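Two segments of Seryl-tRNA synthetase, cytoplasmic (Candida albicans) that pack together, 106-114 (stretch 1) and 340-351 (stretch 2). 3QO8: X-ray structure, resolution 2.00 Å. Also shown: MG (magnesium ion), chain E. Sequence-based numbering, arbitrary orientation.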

# COMPACT_ATOMS: atom_id res chain seq x y z
N ASN A 106 29.01 1.67 -10.05
CA ASN A 106 27.75 1.41 -9.37
C ASN A 106 27.73 0.08 -8.63
O ASN A 106 26.98 -0.09 -7.66
CB ASN A 106 26.59 1.48 -10.37
CG ASN A 106 25.26 1.22 -9.71
OD1 ASN A 106 24.78 2.04 -8.92
ND2 ASN A 106 24.64 0.09 -10.04
N GLN A 107 28.54 -0.87 -9.08
CA GLN A 107 28.61 -2.18 -8.44
C GLN A 107 29.43 -2.18 -7.14
O GLN A 107 29.29 -3.09 -6.33
CB GLN A 107 29.20 -3.21 -9.41
CG GLN A 107 28.42 -3.38 -10.69
CD GLN A 107 29.02 -4.45 -11.57
OE1 GLN A 107 29.29 -5.56 -11.11
NE2 GLN A 107 29.25 -4.12 -12.83
N VAL A 108 30.28 -1.17 -6.95
CA VAL A 108 31.16 -1.13 -5.79
C VAL A 108 30.43 -0.61 -4.55
O VAL A 108 29.86 0.48 -4.55
CB VAL A 108 32.40 -0.26 -6.06
CG1 VAL A 108 33.32 -0.23 -4.83
CG2 VAL A 108 33.15 -0.77 -7.29
N GLY A 109 30.46 -1.40 -3.48
CA GLY A 109 29.86 -1.01 -2.22
C GLY A 109 30.58 0.14 -1.55
O GLY A 109 31.74 0.43 -1.86
N ASN A 110 29.89 0.81 -0.64
CA ASN A 110 30.46 1.90 0.12
C ASN A 110 31.68 1.41 0.92
O ASN A 110 31.79 0.21 1.23
CB ASN A 110 29.40 2.46 1.07
CG ASN A 110 29.69 3.88 1.51
OD1 ASN A 110 30.71 4.45 1.14
ND2 ASN A 110 28.78 4.46 2.28
N ILE A 111 32.60 2.31 1.24
CA ILE A 111 33.78 1.93 2.03
C ILE A 111 33.39 1.51 3.43
O ILE A 111 32.84 2.30 4.20
CB ILE A 111 34.78 3.09 2.16
CG1 ILE A 111 35.19 3.62 0.79
CG2 ILE A 111 36.01 2.65 2.98
CD1 ILE A 111 35.51 2.53 -0.18
N VAL A 112 33.67 0.26 3.76
CA VAL A 112 33.38 -0.24 5.10
C VAL A 112 34.22 0.48 6.15
O VAL A 112 35.44 0.54 6.07
CB VAL A 112 33.62 -1.75 5.21
CG1 VAL A 112 33.33 -2.20 6.63
CG2 VAL A 112 32.74 -2.48 4.21
N HIS A 113 33.53 1.01 7.15
CA HIS A 113 34.17 1.76 8.21
C HIS A 113 35.16 0.86 8.96
O HIS A 113 34.89 -0.31 9.22
CB HIS A 113 33.12 2.32 9.16
CG HIS A 113 33.66 3.31 10.14
ND1 HIS A 113 33.88 3.00 11.46
CD2 HIS A 113 34.02 4.61 9.99
CE1 HIS A 113 34.35 4.06 12.09
NE2 HIS A 113 34.44 5.05 11.22
N GLU A 114 36.32 1.42 9.28
CA GLU A 114 37.39 0.66 9.93
C GLU A 114 37.00 -0.03 11.22
O GLU A 114 37.65 -0.99 11.64
CB GLU A 114 38.60 1.57 10.19
CG GLU A 114 39.36 1.93 8.93
CD GLU A 114 40.05 0.72 8.30
OE1 GLU A 114 40.06 -0.35 8.94
OE2 GLU A 114 40.58 0.85 7.17
N VAL A 340 28.65 -7.69 10.83
CA VAL A 340 29.92 -7.98 10.16
C VAL A 340 29.95 -7.43 8.74
O VAL A 340 28.90 -7.30 8.09
CB VAL A 340 30.23 -9.50 10.11
CG1 VAL A 340 30.47 -10.05 11.51
CG2 VAL A 340 29.09 -10.26 9.41
N SER A 341 31.15 -7.13 8.24
CA SER A 341 31.30 -6.52 6.92
C SER A 341 30.58 -7.28 5.81
O SER A 341 30.05 -6.67 4.89
CB SER A 341 32.78 -6.37 6.56
OG SER A 341 33.46 -7.61 6.70
N GLY A 342 30.57 -8.61 5.90
CA GLY A 342 30.02 -9.43 4.83
C GLY A 342 28.51 -9.41 4.72
O GLY A 342 27.95 -9.95 3.77
N GLU A 343 27.86 -8.77 5.69
CA GLU A 343 26.41 -8.67 5.74
C GLU A 343 25.89 -7.24 5.55
O GLU A 343 24.71 -6.97 5.77
CB GLU A 343 25.90 -9.21 7.08
CG GLU A 343 26.14 -10.69 7.25
CD GLU A 343 25.15 -11.52 6.46
OE1 GLU A 343 23.94 -11.34 6.68
OE2 GLU A 343 25.59 -12.33 5.62
N LEU A 344 26.77 -6.32 5.17
CA LEU A 344 26.34 -4.94 4.89
C LEU A 344 25.84 -4.82 3.46
O LEU A 344 26.47 -5.34 2.54
CB LEU A 344 27.50 -3.96 5.10
CG LEU A 344 28.12 -3.88 6.49
CD1 LEU A 344 29.26 -2.87 6.51
CD2 LEU A 344 27.04 -3.52 7.51
N ASN A 345 24.72 -4.13 3.26
CA ASN A 345 24.31 -3.78 1.90
C ASN A 345 25.25 -2.72 1.33
O ASN A 345 26.01 -2.12 2.09
CB ASN A 345 22.83 -3.33 1.85
CG ASN A 345 22.60 -1.94 2.43
OD1 ASN A 345 23.49 -1.11 2.46
ND2 ASN A 345 21.37 -1.67 2.86
N ASN A 346 25.19 -2.49 0.02
CA ASN A 346 26.13 -1.59 -0.65
C ASN A 346 26.21 -0.19 -0.05
O ASN A 346 27.28 0.41 -0.00
CB ASN A 346 25.78 -1.43 -2.14
CG ASN A 346 25.99 -2.70 -2.94
OD1 ASN A 346 26.56 -3.67 -2.45
ND2 ASN A 346 25.50 -2.70 -4.17
N ALA A 347 25.08 0.34 0.39
CA ALA A 347 25.06 1.74 0.83
C ALA A 347 25.69 1.94 2.21
O ALA A 347 26.21 3.01 2.50
CB ALA A 347 23.61 2.31 0.78
N ALA A 348 25.65 0.91 3.06
CA ALA A 348 26.05 1.07 4.45
C ALA A 348 27.56 1.01 4.64
O ALA A 348 28.20 0.05 4.21
CB ALA A 348 25.36 0.00 5.31
N ALA A 349 28.11 2.03 5.29
CA ALA A 349 29.50 1.99 5.73
C ALA A 349 29.60 1.32 7.10
O ALA A 349 30.63 0.77 7.45
CB ALA A 349 30.10 3.39 5.78
N LYS A 350 28.50 1.36 7.86
CA LYS A 350 28.44 0.75 9.19
C LYS A 350 26.99 0.49 9.53
O LYS A 350 26.13 1.34 9.22
CB LYS A 350 29.04 1.69 10.23
CG LYS A 350 29.10 1.13 11.65
CD LYS A 350 29.69 2.14 12.62
CE LYS A 350 29.80 1.57 14.03
NZ LYS A 350 30.78 0.45 14.16
N LYS A 351 26.70 -0.64 10.16
CA LYS A 351 25.33 -0.95 10.56
C LYS A 351 25.24 -1.60 11.94
O LYS A 351 26.03 -2.50 12.26
CB LYS A 351 24.68 -1.86 9.52
CG LYS A 351 23.23 -2.18 9.80
CD LYS A 351 22.60 -2.82 8.58
CE LYS A 351 22.47 -4.30 8.75
NZ LYS A 351 22.04 -4.95 7.49
MG MG E . 26.96 -6.87 0.84
O HOH W 1 24.45 -0.45 -5.55
O HOH W 2 29.03 -6.93 2.25
O HOH W 3 28.10 -5.16 -0.67
O HOH W 4 24.76 -6.84 -0.45
O HOH W 5 27.45 -8.54 -0.85

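This is a small contact between two loop-rich segments, held by three hydrogen bonds to backbone carbonyls and filled in by side-chain packing around Val112, Ala349 and His113. It buries 463 Å², both sides summed.

The two backbones run in the same direction here. Gly109 lies beside Asn346, with CA atoms 4.1 Å apart, and Val112 lies beside Ala349, with CA atoms 4.5 Å apart. Gly109 has no side chain, and its C atom sits 3.7 Å from Asn346 O.

Two of the bonds are backbone to backbone. Asn110 N donates to Asn346 O at 2.7 Å, and His113 N donates to Ala349 O at 2.9 Å. Both are nearly straight. The third comes from a side chain: Asn110 ND2 donates to Ala347 O at 3.0 Å. Asn110 therefore reads two successive carbonyls, one with its backbone N-H and one with its side-chain amide. Its OD1 accepts a weak bond from Ile111 N at 2.9 Å.

The carbonyls of Asn346 and Ala347 belong to the type I turn from Asn345 to Ala348. The turn's own backbone bond, from Ala348 N to Asn345 O at 3.2 Å, leaves these two free to accept from Asn110. Asn345 OD1 also accepts from Ala348 N at 3.0 Å, bracing the turn from within.

Apolar packing is modest: Val112 CG1 lies 4.1 Å from Leu344 CD1. The same CG1 of Val112 is 4.2 Å from Ser341 CB. Ala349 makes a close methyl-to-carbonyl contact, its CB 3.3 Å from Ile111 O. His113 CB is 4.3 Å from Lys350 CB, and Lys350 CD lies near the imidazole ring.

Water extends the contact at Asn346. Water 1 accepts from Asn346 ND2 at 2.8 Å and donates weakly to Asn106 O at 3.3 Å. Water 3 donates to Asn346 OD1 at 2.8 Å and also binds the magnesium ion, which Leu344 O ligates at 2.3 Å from MG.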